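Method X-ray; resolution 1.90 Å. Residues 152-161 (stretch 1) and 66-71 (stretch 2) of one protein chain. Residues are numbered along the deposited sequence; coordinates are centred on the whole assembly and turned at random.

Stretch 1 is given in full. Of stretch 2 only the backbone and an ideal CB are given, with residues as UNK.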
# COMPACT_ATOMS: atom_id res chain seq x y z
N GLN B 152 29.31 -14.82 6.14
CA GLN B 152 30.57 -14.67 5.41
C GLN B 152 30.41 -13.81 4.15
O GLN B 152 31.28 -12.98 3.83
CB GLN B 152 31.17 -16.04 5.05
CG GLN B 152 32.44 -16.00 4.22
CD GLN B 152 32.91 -17.41 3.81
OE1 GLN B 152 32.39 -18.42 4.28
NE2 GLN B 152 33.89 -17.47 2.90
N HIS B 153 29.29 -14.00 3.46
CA HIS B 153 29.08 -13.37 2.17
C HIS B 153 28.06 -12.24 2.19
O HIS B 153 27.60 -11.76 1.15
CB HIS B 153 28.72 -14.44 1.10
CG HIS B 153 29.81 -15.45 0.91
ND1 HIS B 153 31.07 -15.10 0.45
CD2 HIS B 153 29.88 -16.76 1.23
CE1 HIS B 153 31.84 -16.17 0.44
NE2 HIS B 153 31.14 -17.20 0.88
N ARG B 154 27.71 -11.78 3.37
CA ARG B 154 26.63 -10.81 3.49
C ARG B 154 26.93 -9.51 2.75
O ARG B 154 26.06 -9.00 2.08
CB ARG B 154 26.36 -10.51 4.98
CG ARG B 154 25.20 -9.58 5.15
CD ARG B 154 25.38 -8.82 6.42
NE ARG B 154 24.62 -9.43 7.48
CZ ARG B 154 23.36 -9.09 7.76
NH1 ARG B 154 22.77 -8.17 7.03
NH2 ARG B 154 22.71 -9.68 8.75
N ALA B 155 28.15 -8.99 2.87
CA ALA B 155 28.52 -7.71 2.22
C ALA B 155 28.36 -7.84 0.70
O ALA B 155 27.83 -6.95 0.03
CB ALA B 155 30.02 -7.26 2.60
N LEU B 156 28.76 -8.98 0.17
CA LEU B 156 28.63 -9.24 -1.26
C LEU B 156 27.15 -9.23 -1.69
O LEU B 156 26.77 -8.54 -2.64
CB LEU B 156 29.23 -10.62 -1.58
CG LEU B 156 29.00 -11.16 -2.97
CD1 LEU B 156 29.77 -10.32 -3.98
CD2 LEU B 156 29.46 -12.61 -2.98
N LEU B 157 26.33 -9.96 -0.95
CA LEU B 157 24.93 -10.10 -1.26
C LEU B 157 24.18 -8.77 -1.05
O LEU B 157 23.20 -8.49 -1.73
CB LEU B 157 24.33 -11.22 -0.42
CG LEU B 157 24.95 -12.60 -0.77
CD1 LEU B 157 24.34 -13.70 0.04
CD2 LEU B 157 24.87 -12.90 -2.33
N GLU B 158 24.66 -7.96 -0.13
CA GLU B 158 24.14 -6.59 0.03
C GLU B 158 24.37 -5.74 -1.21
O GLU B 158 23.73 -4.70 -1.38
CB GLU B 158 24.68 -5.91 1.31
CG GLU B 158 23.91 -6.38 2.54
CD GLU B 158 24.57 -5.98 3.87
OE1 GLU B 158 25.73 -5.48 3.89
OE2 GLU B 158 23.91 -6.25 4.90
N GLY B 159 25.27 -6.17 -2.09
CA GLY B 159 25.43 -5.50 -3.37
C GLY B 159 24.19 -5.61 -4.25
O GLY B 159 23.93 -4.73 -5.09
N LEU B 160 23.43 -6.70 -4.07
CA LEU B 160 22.21 -6.95 -4.83
C LEU B 160 20.93 -6.31 -4.23
O LEU B 160 19.98 -6.04 -4.95
CB LEU B 160 21.98 -8.46 -4.95
CG LEU B 160 23.14 -9.27 -5.57
CD1 LEU B 160 22.77 -10.77 -5.49
CD2 LEU B 160 23.36 -8.81 -7.03
N ALA B 161 20.88 -6.11 -2.93
CA ALA B 161 19.73 -5.42 -2.36
C ALA B 161 20.23 -4.88 -1.06
O ALA B 161 20.75 -5.63 -0.23
CB ALA B 161 18.52 -6.44 -2.14
N UNK B 66 35.63 -18.75 -7.60
CA UNK B 66 35.21 -17.74 -6.58
C UNK B 66 34.80 -18.44 -5.30
O UNK B 66 34.38 -19.56 -5.35
CB UNK B 66 34.05 -16.88 -7.09
N UNK B 67 34.82 -17.75 -4.16
CA UNK B 67 34.41 -18.41 -2.91
C UNK B 67 32.87 -18.63 -2.82
O UNK B 67 32.41 -19.49 -2.08
CB UNK B 67 34.88 -17.57 -1.72
N UNK B 68 32.11 -17.87 -3.62
CA UNK B 68 30.64 -18.01 -3.68
C UNK B 68 30.19 -17.98 -5.13
O UNK B 68 30.73 -17.22 -5.94
CB UNK B 68 29.94 -16.90 -2.88
N UNK B 69 29.15 -18.75 -5.42
CA UNK B 69 28.58 -18.76 -6.73
C UNK B 69 27.08 -18.48 -6.58
O UNK B 69 26.39 -19.10 -5.76
CB UNK B 69 28.85 -20.09 -7.44
N UNK B 70 26.57 -17.54 -7.36
CA UNK B 70 25.16 -17.23 -7.33
C UNK B 70 24.48 -18.08 -8.42
O UNK B 70 24.92 -18.06 -9.58
CB UNK B 70 24.92 -15.73 -7.54
N UNK B 71 23.44 -18.85 -8.06
CA UNK B 71 22.67 -19.66 -9.03
C UNK B 71 21.34 -18.97 -9.35
O UNK B 71 20.60 -18.60 -8.45
CB UNK B 71 22.42 -21.07 -8.48

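Position 66 lies in a loop, with phi/psi of -138/158. Nothing of stretch 1 comes within 5.5 Å of its ideal CB, so stretch 1 sets no preference and many side chains would fit. The deposited residue is Ser66. It makes no contact with stretch 1, and its OG is hydrogen-bonded elsewhere in the structure.

Position 67 points its CA-to-CB bond toward stretch 1. The ideal CB is 4.0 Å from CE1 of His153 and 4.7 Å from NE2 of Gln152. The space beside the imidazole would suit a small or compact side chain. A polar one might also reach toward the Gln152 amide. Phi/psi of -74/-20 lies within the range open to proline, though it does not demand it. The residue is Pro67. Its CB packs 4.0 Å from CE1 of His153. Its carbonyl meets the same histidine through a water, which donates to Pro67 O at 2.8 Å and lies 2.9 Å from NE2 of His153 in a second hydrogen bond. Pro67 O and His153 NE2 are 4.0 Å apart, so the water links two groups that make no direct hydrogen bond.

Position 68 begins the strand, and its CB also points toward stretch 1. The ideal CB is 3.9 Å from CE1 of His153 and 4.3 Å from CD2 of Leu156. With an imidazole face and a leucine methyl this close, a small apolar side chain is the simplest fit. The residue is Ala68. Its CB lies 3.9 Å from the centroid of the His153 ring and 6° off the ring normal, a CH-pi contact over the face. The same methyl packs against CD2 of Leu156 at 4.3 Å.

Position 69 turns its CB away, as alternation along a strand predicts. Stretch 1 offers it nothing; beta-branched residues would suit the extended backbone, among others. The residue is Thr69, which does not touch stretch 1.

Position 70 points toward stretch 1 again, but nothing there lies within 5.5 Å of the ideal CB. The gap is bordered by methyls of Leu157 and Leu160. It calls for a longer apolar side chain: leucine, isoleucine or methionine could suit. The residue is Ile70, with chi1 m and chi2 t. Its CD1 reaches CD1 of Leu160 at 4.1 Å and CD2 of Leu157 at 4.4 Å. These contacts are purely apolar.

Position 71 is out of reach of stretch 1, so many residues are possible, large ones included. The residue is Phe71, whose ring stays clear of stretch 1.

Stretch 2 (66-71) SPATIF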
# COMPACT_ATOMS: atom_id res chain seq x y z
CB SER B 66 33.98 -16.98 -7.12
OG SER B 66 34.23 -16.44 -8.41
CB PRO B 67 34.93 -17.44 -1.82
CG PRO B 67 34.86 -16.10 -2.49
CD PRO B 67 35.31 -16.37 -3.91
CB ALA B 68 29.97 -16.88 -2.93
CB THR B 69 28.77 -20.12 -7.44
OG1 THR B 69 30.16 -20.36 -7.67
CG2 THR B 69 28.07 -20.11 -8.78
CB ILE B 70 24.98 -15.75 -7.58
CG1 ILE B 70 25.44 -14.96 -6.35
CG2 ILE B 70 23.52 -15.39 -7.88
CD1 ILE B 70 25.53 -13.52 -6.68
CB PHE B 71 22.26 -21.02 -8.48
CG PHE B 71 23.30 -22.08 -8.53
CD1 PHE B 71 24.63 -21.80 -8.33
CD2 PHE B 71 22.92 -23.39 -8.68
CE1 PHE B 71 25.60 -22.81 -8.36
CE2 PHE B 71 23.86 -24.42 -8.70
CZ PHE B 71 25.22 -24.13 -8.54
O HOH W 1 32.29 -19.91 0.70
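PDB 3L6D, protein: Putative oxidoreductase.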